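Hypothetical protein TTHA0849 (Thermus thermophilus, PDB 2D4R) is of unknown function but is a putative START-superfamily member that may bind a lipid-like ligand, as its coenzyme Q-binding COQ10 relatives do. Local coordinates at residues A[11-17]-A[98-102]; A[26-31]-A[137-141]; A[102-106]-A[131-135]. All blocks are in the same frame, centred on the assembly; numbering follows the deposited sequence.

Contact 1 (A[11-17]-A[98-102]); sequences PAPPERV and EGTRV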
loop_
_atom_site.group_PDB
_atom_site.type_symbol
_atom_site.label_atom_id
_atom_site.label_comp_id
_atom_site.label_asym_id
_atom_site.label_seq_id
_atom_site.Cartn_x
_atom_site.Cartn_y
_atom_site.Cartn_z
ATOM N N PRO A 11 -6.538 16.461 0.004
ATOM C CA PRO A 11 -7.698 17.360 -0.028
ATOM C C PRO A 11 -8.983 16.718 -0.562
ATOM O O PRO A 11 -9.380 16.951 -1.700
ATOM C CB PRO A 11 -7.223 18.518 -0.898
ATOM C CG PRO A 11 -6.147 17.932 -1.747
ATOM C CD PRO A 11 -5.472 16.901 -0.912
ATOM N N ALA A 12 -9.628 15.914 0.282
ATOM C CA ALA A 12 -10.876 15.245 -0.067
ATOM C C ALA A 12 -11.393 14.535 1.180
ATOM O O ALA A 12 -10.608 14.110 2.019
ATOM C CB ALA A 12 -10.641 14.252 -1.191
ATOM N N PRO A 13 -12.720 14.406 1.322
ATOM C CA PRO A 13 -13.271 13.739 2.503
ATOM C C PRO A 13 -12.804 12.306 2.664
ATOM O O PRO A 13 -12.730 11.546 1.698
ATOM C CB PRO A 13 -14.783 13.832 2.309
ATOM C CG PRO A 13 -14.965 14.005 0.854
ATOM C CD PRO A 13 -13.773 14.777 0.363
ATOM N N PRO A 14 -12.499 11.917 3.906
ATOM C CA PRO A 14 -12.027 10.576 4.258
ATOM C C PRO A 14 -12.767 9.455 3.549
ATOM O O PRO A 14 -12.158 8.501 3.081
ATOM C CB PRO A 14 -12.204 10.518 5.777
ATOM C CG PRO A 14 -12.134 11.953 6.215
ATOM C CD PRO A 14 -12.765 12.741 5.100
ATOM N N GLU A 15 -14.084 9.565 3.469
ATOM C CA GLU A 15 -14.869 8.495 2.872
ATOM C C GLU A 15 -14.499 8.334 1.402
ATOM O O GLU A 15 -14.472 7.221 0.874
ATOM C CB GLU A 15 -16.368 8.782 2.999
ATOM C CG GLU A 15 -17.232 7.657 2.421
ATOM C CD GLU A 15 -18.449 7.330 3.271
ATOM O OE1 GLU A 15 -19.088 8.270 3.800
ATOM O OE2 GLU A 15 -18.771 6.127 3.405
ATOM N N ARG A 16 -14.212 9.454 0.745
ATOM C CA ARG A 16 -13.891 9.435 -0.673
ATOM C C ARG A 16 -12.474 8.900 -0.880
ATOM O O ARG A 16 -12.247 8.064 -1.745
ATOM C CB ARG A 16 -14.019 10.840 -1.263
ATOM C CG ARG A 16 -13.784 10.939 -2.776
ATOM C CD ARG A 16 -14.090 12.366 -3.271
ATOM N NE ARG A 16 -15.364 12.837 -2.730
ATOM C CZ ARG A 16 -15.690 14.113 -2.543
ATOM N NH1 ARG A 16 -16.879 14.418 -2.050
ATOM N NH2 ARG A 16 -14.838 15.086 -2.849
ATOM N N VAL A 17 -11.529 9.374 -0.075
ATOM C CA VAL A 17 -10.155 8.894 -0.158
ATOM C C VAL A 17 -10.111 7.394 0.153
ATOM O O VAL A 17 -9.422 6.627 -0.518
ATOM C CB VAL A 17 -9.233 9.667 0.828
ATOM C CG1 VAL A 17 -7.778 9.189 0.696
ATOM C CG2 VAL A 17 -9.326 11.173 0.550
ATOM N N GLU A 98 -11.696 19.407 5.827
ATOM C CA GLU A 98 -12.531 18.769 4.809
ATOM C C GLU A 98 -11.678 17.772 4.044
ATOM O O GLU A 98 -12.011 17.378 2.925
ATOM C CB GLU A 98 -13.088 19.802 3.825
ATOM C CG GLU A 98 -14.056 20.796 4.427
ATOM C CD GLU A 98 -13.894 22.170 3.824
ATOM O OE1 GLU A 98 -14.849 22.973 3.910
ATOM O OE2 GLU A 98 -12.809 22.444 3.263
ATOM N N GLY A 99 -10.564 17.389 4.653
ATOM C CA GLY A 99 -9.584 16.573 3.964
ATOM C C GLY A 99 -9.197 15.374 4.790
ATOM O O GLY A 99 -9.761 15.135 5.853
ATOM N N THR A 100 -8.215 14.631 4.298
ATOM C CA THR A 100 -7.864 13.345 4.866
ATOM C C THR A 100 -6.380 13.246 5.204
ATOM O O THR A 100 -5.523 13.489 4.362
ATOM C CB THR A 100 -8.212 12.220 3.878
ATOM O OG1 THR A 100 -9.587 12.333 3.505
ATOM C CG2 THR A 100 -7.975 10.858 4.509
ATOM N N ARG A 101 -6.075 12.881 6.442
ATOM C CA ARG A 101 -4.721 12.462 6.761
ATOM C C ARG A 101 -4.642 10.943 6.614
ATOM O O ARG A 101 -5.198 10.190 7.429
ATOM C CB ARG A 101 -4.355 12.874 8.184
ATOM C CG ARG A 101 -2.945 12.463 8.569
ATOM C CD ARG A 101 -2.142 13.627 9.098
ATOM N NE ARG A 101 -0.816 13.672 8.493
ATOM C CZ ARG A 101 -0.456 14.529 7.542
ATOM N NH1 ARG A 101 0.777 14.497 7.046
ATOM N NH2 ARG A 101 -1.323 15.429 7.092
ATOM N N VAL A 102 -3.964 10.497 5.560
ATOM C CA VAL A 102 -3.815 9.074 5.307
ATOM C C VAL A 102 -2.536 8.557 5.950
ATOM O O VAL A 102 -1.453 9.121 5.751
ATOM C CB VAL A 102 -3.798 8.774 3.788
ATOM C CG1 VAL A 102 -3.645 7.281 3.548
ATOM C CG2 VAL A 102 -5.095 9.252 3.152
#

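Contact 2 (A[26-31]-A[137-141]); sequences GLKPYL and GLEER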
loop_
_atom_site.group_PDB
_atom_site.type_symbol
_atom_site.label_atom_id
_atom_site.label_comp_id
_atom_site.label_asym_id
_atom_site.label_seq_id
_atom_site.Cartn_x
_atom_site.Cartn_y
_atom_site.Cartn_z
ATOM N N GLY A 26 -8.237 0.539 -9.924
ATOM C CA GLY A 26 -8.303 1.918 -10.356
ATOM C C GLY A 26 -7.143 2.742 -9.821
ATOM O O GLY A 26 -6.774 3.763 -10.397
ATOM N N LEU A 27 -6.563 2.300 -8.712
ATOM C CA LEU A 27 -5.454 3.016 -8.091
ATOM C C LEU A 27 -4.164 2.698 -8.840
ATOM O O LEU A 27 -3.258 3.526 -8.918
ATOM C CB LEU A 27 -5.308 2.591 -6.627
ATOM C CG LEU A 27 -4.872 3.609 -5.565
ATOM C CD1 LEU A 27 -4.670 2.881 -4.244
ATOM C CD2 LEU A 27 -3.606 4.307 -5.968
ATOM N N LYS A 28 -4.095 1.492 -9.397
ATOM C CA LYS A 28 -2.831 0.952 -9.883
ATOM C C LYS A 28 -2.063 1.843 -10.875
ATOM O O LYS A 28 -0.840 1.959 -10.778
ATOM C CB LYS A 28 -3.052 -0.431 -10.510
ATOM C CG LYS A 28 -1.748 -1.226 -10.676
ATOM C CD LYS A 28 -1.573 -1.809 -12.080
ATOM C CE LYS A 28 -1.343 -0.741 -13.145
ATOM N NZ LYS A 28 -0.789 -1.335 -14.404
ATOM N N PRO A 29 -2.764 2.483 -11.835
ATOM C CA PRO A 29 -2.064 3.339 -12.807
ATOM C C PRO A 29 -1.270 4.509 -12.226
ATOM O O PRO A 29 -0.417 5.057 -12.895
ATOM C CB PRO A 29 -3.176 3.805 -13.748
ATOM C CG PRO A 29 -4.240 2.760 -13.608
ATOM C CD PRO A 29 -4.195 2.355 -12.161
ATOM N N TYR A 30 -1.556 4.889 -10.987
ATOM C CA TYR A 30 -0.877 6.022 -10.354
ATOM C C TYR A 30 0.222 5.570 -9.393
ATOM O O TYR A 30 0.860 6.396 -8.733
ATOM C CB TYR A 30 -1.888 6.896 -9.602
ATOM C CG TYR A 30 -2.960 7.471 -10.503
ATOM C CD1 TYR A 30 -4.099 6.723 -10.843
ATOM C CD2 TYR A 30 -2.823 8.750 -11.048
ATOM C CE1 TYR A 30 -5.069 7.243 -11.708
ATOM C CE2 TYR A 30 -3.784 9.274 -11.911
ATOM C CZ TYR A 30 -4.901 8.515 -12.234
ATOM O OH TYR A 30 -5.840 9.035 -13.083
ATOM N N LEU A 31 0.432 4.253 -9.314
ATOM C CA LEU A 31 1.517 3.676 -8.521
ATOM C C LEU A 31 2.712 3.328 -9.421
ATOM O O LEU A 31 2.772 2.261 -10.041
ATOM C CB LEU A 31 1.018 2.423 -7.795
ATOM C CG LEU A 31 -0.326 2.562 -7.060
ATOM C CD1 LEU A 31 -0.624 1.297 -6.314
ATOM C CD2 LEU A 31 -0.297 3.726 -6.090
ATOM N N GLY A 137 0.737 8.443 -4.963
ATOM C CA GLY A 137 -0.065 7.922 -6.049
ATOM C C GLY A 137 -1.552 7.947 -5.730
ATOM O O GLY A 137 -2.371 8.129 -6.627
ATOM N N LEU A 138 -1.913 7.766 -4.461
ATOM C CA LEU A 138 -3.323 7.851 -4.066
ATOM C C LEU A 138 -3.807 9.301 -4.149
ATOM O O LEU A 138 -4.942 9.555 -4.552
ATOM C CB LEU A 138 -3.541 7.276 -2.647
ATOM C CG LEU A 138 -4.854 7.616 -1.919
ATOM C CD1 LEU A 138 -6.033 7.175 -2.765
ATOM C CD2 LEU A 138 -4.905 6.942 -0.551
ATOM N N GLU A 139 -2.931 10.242 -3.795
ATOM C CA GLU A 139 -3.200 11.673 -3.957
ATOM C C GLU A 139 -3.602 11.945 -5.391
ATOM O O GLU A 139 -4.559 12.673 -5.664
ATOM C CB GLU A 139 -1.945 12.487 -3.641
ATOM C CG GLU A 139 -2.049 13.390 -2.432
ATOM C CD GLU A 139 -2.336 14.833 -2.796
ATOM O OE1 GLU A 139 -1.615 15.732 -2.312
ATOM O OE2 GLU A 139 -3.289 15.072 -3.562
ATOM N N GLU A 140 -2.858 11.343 -6.310
ATOM C CA GLU A 140 -3.030 11.609 -7.722
ATOM C C GLU A 140 -4.245 10.897 -8.285
ATOM O O GLU A 140 -4.765 11.273 -9.337
ATOM C CB GLU A 140 -1.773 11.186 -8.477
ATOM C CG GLU A 140 -0.546 12.002 -8.094
ATOM C CD GLU A 140 0.684 11.602 -8.880
ATOM O OE1 GLU A 140 0.831 10.392 -9.153
ATOM O OE2 GLU A 140 1.497 12.492 -9.224
ATOM N N ARG A 141 -4.695 9.860 -7.587
ATOM C CA ARG A 141 -5.906 9.165 -7.994
ATOM C C ARG A 141 -7.068 10.071 -7.632
ATOM O O ARG A 141 -7.969 10.304 -8.435
ATOM C CB ARG A 141 -6.041 7.838 -7.243
ATOM C CG ARG A 141 -6.567 6.666 -8.057
ATOM C CD ARG A 141 -7.791 7.003 -8.878
ATOM N NE ARG A 141 -8.758 5.901 -8.905
ATOM C CZ ARG A 141 -9.809 5.839 -9.725
ATOM N NH1 ARG A 141 -10.032 6.812 -10.598
ATOM N NH2 ARG A 141 -10.651 4.817 -9.666
#

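Contact 3 (A[102-106]-A[131-135]); sequences VVLTL and VESLL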
loop_
_atom_site.group_PDB
_atom_site.type_symbol
_atom_site.label_atom_id
_atom_site.label_comp_id
_atom_site.label_asym_id
_atom_site.label_seq_id
_atom_site.Cartn_x
_atom_site.Cartn_y
_atom_site.Cartn_z
ATOM N N VAL A 102 -3.964 10.497 5.560
ATOM C CA VAL A 102 -3.815 9.074 5.307
ATOM C C VAL A 102 -2.536 8.557 5.950
ATOM O O VAL A 102 -1.453 9.121 5.751
ATOM C CB VAL A 102 -3.798 8.774 3.788
ATOM C CG1 VAL A 102 -3.645 7.281 3.548
ATOM C CG2 VAL A 102 -5.095 9.252 3.152
ATOM N N VAL A 103 -2.672 7.492 6.735
ATOM C CA VAL A 103 -1.528 6.883 7.402
ATOM C C VAL A 103 -1.335 5.438 6.961
ATOM O O VAL A 103 -2.237 4.612 7.079
ATOM C CB VAL A 103 -1.694 6.904 8.927
ATOM C CG1 VAL A 103 -0.397 6.457 9.591
ATOM C CG2 VAL A 103 -2.111 8.293 9.383
ATOM N N LEU A 104 -0.146 5.144 6.454
ATOM C CA LEU A 104 0.162 3.813 5.954
ATOM C C LEU A 104 1.318 3.198 6.732
ATOM O O LEU A 104 2.435 3.715 6.725
ATOM C CB LEU A 104 0.519 3.878 4.465
ATOM C CG LEU A 104 0.981 2.581 3.801
ATOM C CD1 LEU A 104 -0.032 1.483 4.059
ATOM C CD2 LEU A 104 1.164 2.812 2.305
ATOM N N THR A 105 1.044 2.080 7.390
ATOM C CA THR A 105 2.026 1.426 8.238
ATOM C C THR A 105 2.313 0.039 7.676
ATOM O O THR A 105 1.382 -0.740 7.415
ATOM C CB THR A 105 1.468 1.274 9.665
ATOM O OG1 THR A 105 0.883 2.514 10.070
ATOM C CG2 THR A 105 2.561 0.882 10.639
ATOM N N LEU A 106 3.597 -0.274 7.511
ATOM C CA LEU A 106 4.021 -1.511 6.858
ATOM C C LEU A 106 5.131 -2.240 7.624
ATOM O O LEU A 106 6.255 -1.749 7.743
ATOM C CB LEU A 106 4.496 -1.203 5.436
ATOM C CG LEU A 106 5.095 -2.347 4.616
ATOM C CD1 LEU A 106 4.127 -3.518 4.516
ATOM C CD2 LEU A 106 5.446 -1.825 3.247
ATOM N N VAL A 131 6.179 3.027 0.280
ATOM C CA VAL A 131 4.915 3.424 0.910
ATOM C C VAL A 131 4.602 4.916 0.806
ATOM O O VAL A 131 3.437 5.299 0.738
ATOM C CB VAL A 131 4.841 3.024 2.405
ATOM C CG1 VAL A 131 4.917 1.526 2.539
ATOM C CG2 VAL A 131 5.931 3.703 3.185
ATOM N N GLU A 132 5.635 5.753 0.802
ATOM C CA GLU A 132 5.458 7.177 0.529
ATOM C C GLU A 132 4.879 7.378 -0.872
ATOM O O GLU A 132 4.002 8.226 -1.080
ATOM C CB GLU A 132 6.798 7.905 0.644
ATOM C CG GLU A 132 7.187 8.287 2.059
ATOM C CD GLU A 132 8.607 8.818 2.142
ATOM O OE1 GLU A 132 9.137 8.927 3.266
ATOM O OE2 GLU A 132 9.197 9.120 1.080
ATOM N N SER A 133 5.362 6.581 -1.825
ATOM C CA SER A 133 4.903 6.672 -3.211
ATOM C C SER A 133 3.516 6.074 -3.401
ATOM O O SER A 133 2.744 6.541 -4.235
ATOM C CB SER A 133 5.874 5.956 -4.149
ATOM O OG SER A 133 5.713 4.553 -4.055
ATOM N N LEU A 134 3.200 5.035 -2.637
ATOM C CA LEU A 134 1.859 4.474 -2.705
ATOM C C LEU A 134 0.863 5.554 -2.314
ATOM O O LEU A 134 -0.246 5.603 -2.837
ATOM C CB LEU A 134 1.718 3.247 -1.785
ATOM C CG LEU A 134 2.282 1.910 -2.300
ATOM C CD1 LEU A 134 1.899 0.783 -1.360
ATOM C CD2 LEU A 134 1.740 1.610 -3.690
ATOM N N LEU A 135 1.277 6.438 -1.414
ATOM C CA LEU A 135 0.385 7.483 -0.908
ATOM C C LEU A 135 0.323 8.714 -1.810
ATOM O O LEU A 135 -0.713 9.363 -1.921
ATOM C CB LEU A 135 0.819 7.919 0.486
ATOM C CG LEU A 135 0.591 6.957 1.642
ATOM C CD1 LEU A 135 0.764 7.738 2.943
ATOM C CD2 LEU A 135 -0.794 6.356 1.564
#

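Contact 1 (A[11-17]-A[98-102])
The side chains of Thr100 and Val17 meet end on, tip to tip, where the start of strand 100-109 meets the turn into helix 14-22. The tight part centres on the threonine hydroxyl. Its OG1 donates a short hydrogen bond to Ala12 O (2.5 Å), arriving tilted 20° from the carbonyl plane. Thr100 OG1 also lies 3.0 Å from Pro14 N, which has no hydrogen to offer, and 3.2 Å from Val17 CG2, so it is packed by the proline ring and a methyl group as well as by its acceptor. With OG1 anti to the carbonyl carbon (chi1 -54°), Thr100 aims its hydroxyl at the turn and leaves CG2 to face Val17 CB and Pro14 CA. Deeper, Val17 CG1 meets Val102 CG2 at 3.6 Å, and Phe93 of strand 86-95 borders both valines. Gly99 CA adds a CA-H...O contact to Ala12 O (3.3 Å). With an alanine in place of Thr100, Ala12 O would probably lose this donor and a small gap would open beside Val17 CG2. Toward solvent the contact thins: Glu98 approaches mainly through its backbone, with Glu98 O 3.4 Å from Ala12 C, while its poorly ordered side chain leads away, and exposed Pro11 touches Gly99 loosely through its CA. Pro13 occupies the N-cap position, and its O receives the amides of Arg16 and Val17. The turn from strand 3-10 into the first helix is thus fastened to neighbouring strand 100-109, a strand-to-helix junction consistent with the helix-grip fold of START and Bet v 1-like proteins.

Contact 2 (A[26-31]-A[137-141])
The Tyr30 ring has Arg141 CA over one face, 4.1 Å from the ring centroid and 6° off the normal, a CH-pi contact; Leu27 O lies at its edge, in the ring plane. Arg141's guanidinium, in turn, carries Gly26 O over one face. The two planes are only 9° apart, although the side chains themselves cross at about a right angle. Tyr30 has CG anti to its carbonyl carbon (chi1 -60°), which lays the ring against Glu140 and Arg141: Tyr30 CD1 touches Arg141 CG at 3.7 Å, while Tyr30 CD2 touches Glu140 CB at the same distance. Bends at chi2 and chi3 bring the arginine back to Gly26, where NE stands 3.3 Å from Gly26 O at an angle too poor for a hydrogen bond. The charge is met instead by Asp23, which forms a salt bridge with NH2 and also accepts from Gly26 N. At the other end Gly137, lacking a side chain, lets Tyr30 O come within 3.2 Å of its CA. On the buried side Leu27 CD2 reaches Leu138 CA at 4.0 Å. Direct cohesion between 26-31 and 137-141 therefore comes from van der Waals and CH-pi packing, and the ionic part runs through Asp23, whose bonds to Gly26 and Arg141 probably tie the short helix 24-27 to helix 120-144 at a partly exposed margin.

Contact 3 (A[102-106]-A[131-135])
Val131 and Leu135, which take Leu104 of strand 102-106 between them, are themselves linked by the backbone hydrogen bond from Leu135 N to Val131 O (3.3 Å). Leu104 CD2 lies 3.7 Å from Val131 CB and equally near Val131 O, while Leu104 CB rests 4.0 Å from Leu135 CD2. The CD2 methyl gets there because CG stands anti to the backbone N (chi1 175°) and CD2 continues the extended chain (chi2, measured to CD1, 53°). On one side of Leu104, Leu106 CD2 meets Val131 CG1 at 3.5 Å; on the other, Val102 CG1 meets Leu135 CD2 at 3.6 Å. Leu134 adds a looser touch, its CB 4.2 Å from Leu104 CD2. Every second strand residue thus faces the helix, and the side chains that meet are all aliphatic and buried. The axes of strand segment 102-106 and helix segment 131-135 approach to 9.2 Å, their directions 149° apart, roughly antiparallel. Val4 and Ala6 of strand 3-10 extend the layer under Val131, and Trp91 of strand 86-95 flanks Leu104. A long C-terminal helix packed on the inner face of a curved antiparallel sheet is the hallmark of the helix-grip fold shared by START and Bet v 1-like domains.

Overall arrangement
Contact 3 is the core of the set, buried and aliphatic in its side chains, whereas contacts 1 and 2 are partly buried and mix packing with polar groups. Strand 100-109 serves contacts 1 and 3, with Val102 common to them; helix 120-144 serves contacts 2 and 3. Leu31 CD1 and Leu134 CD2, 3.5 Å apart, join contacts 2 and 3, and Val17 packs on Leu138 between contacts 1 and 2. In contact 1 a threonine hydroxyl bonds a backbone carbonyl directly; in contact 2 a tyrosine packs on an arginine whose charge is met by Asp23, outside both segments. Contact 1 ties helix 14-22 to the sheet; contacts 2 and 3 set helix 24-27 and the sheet against helix 120-144.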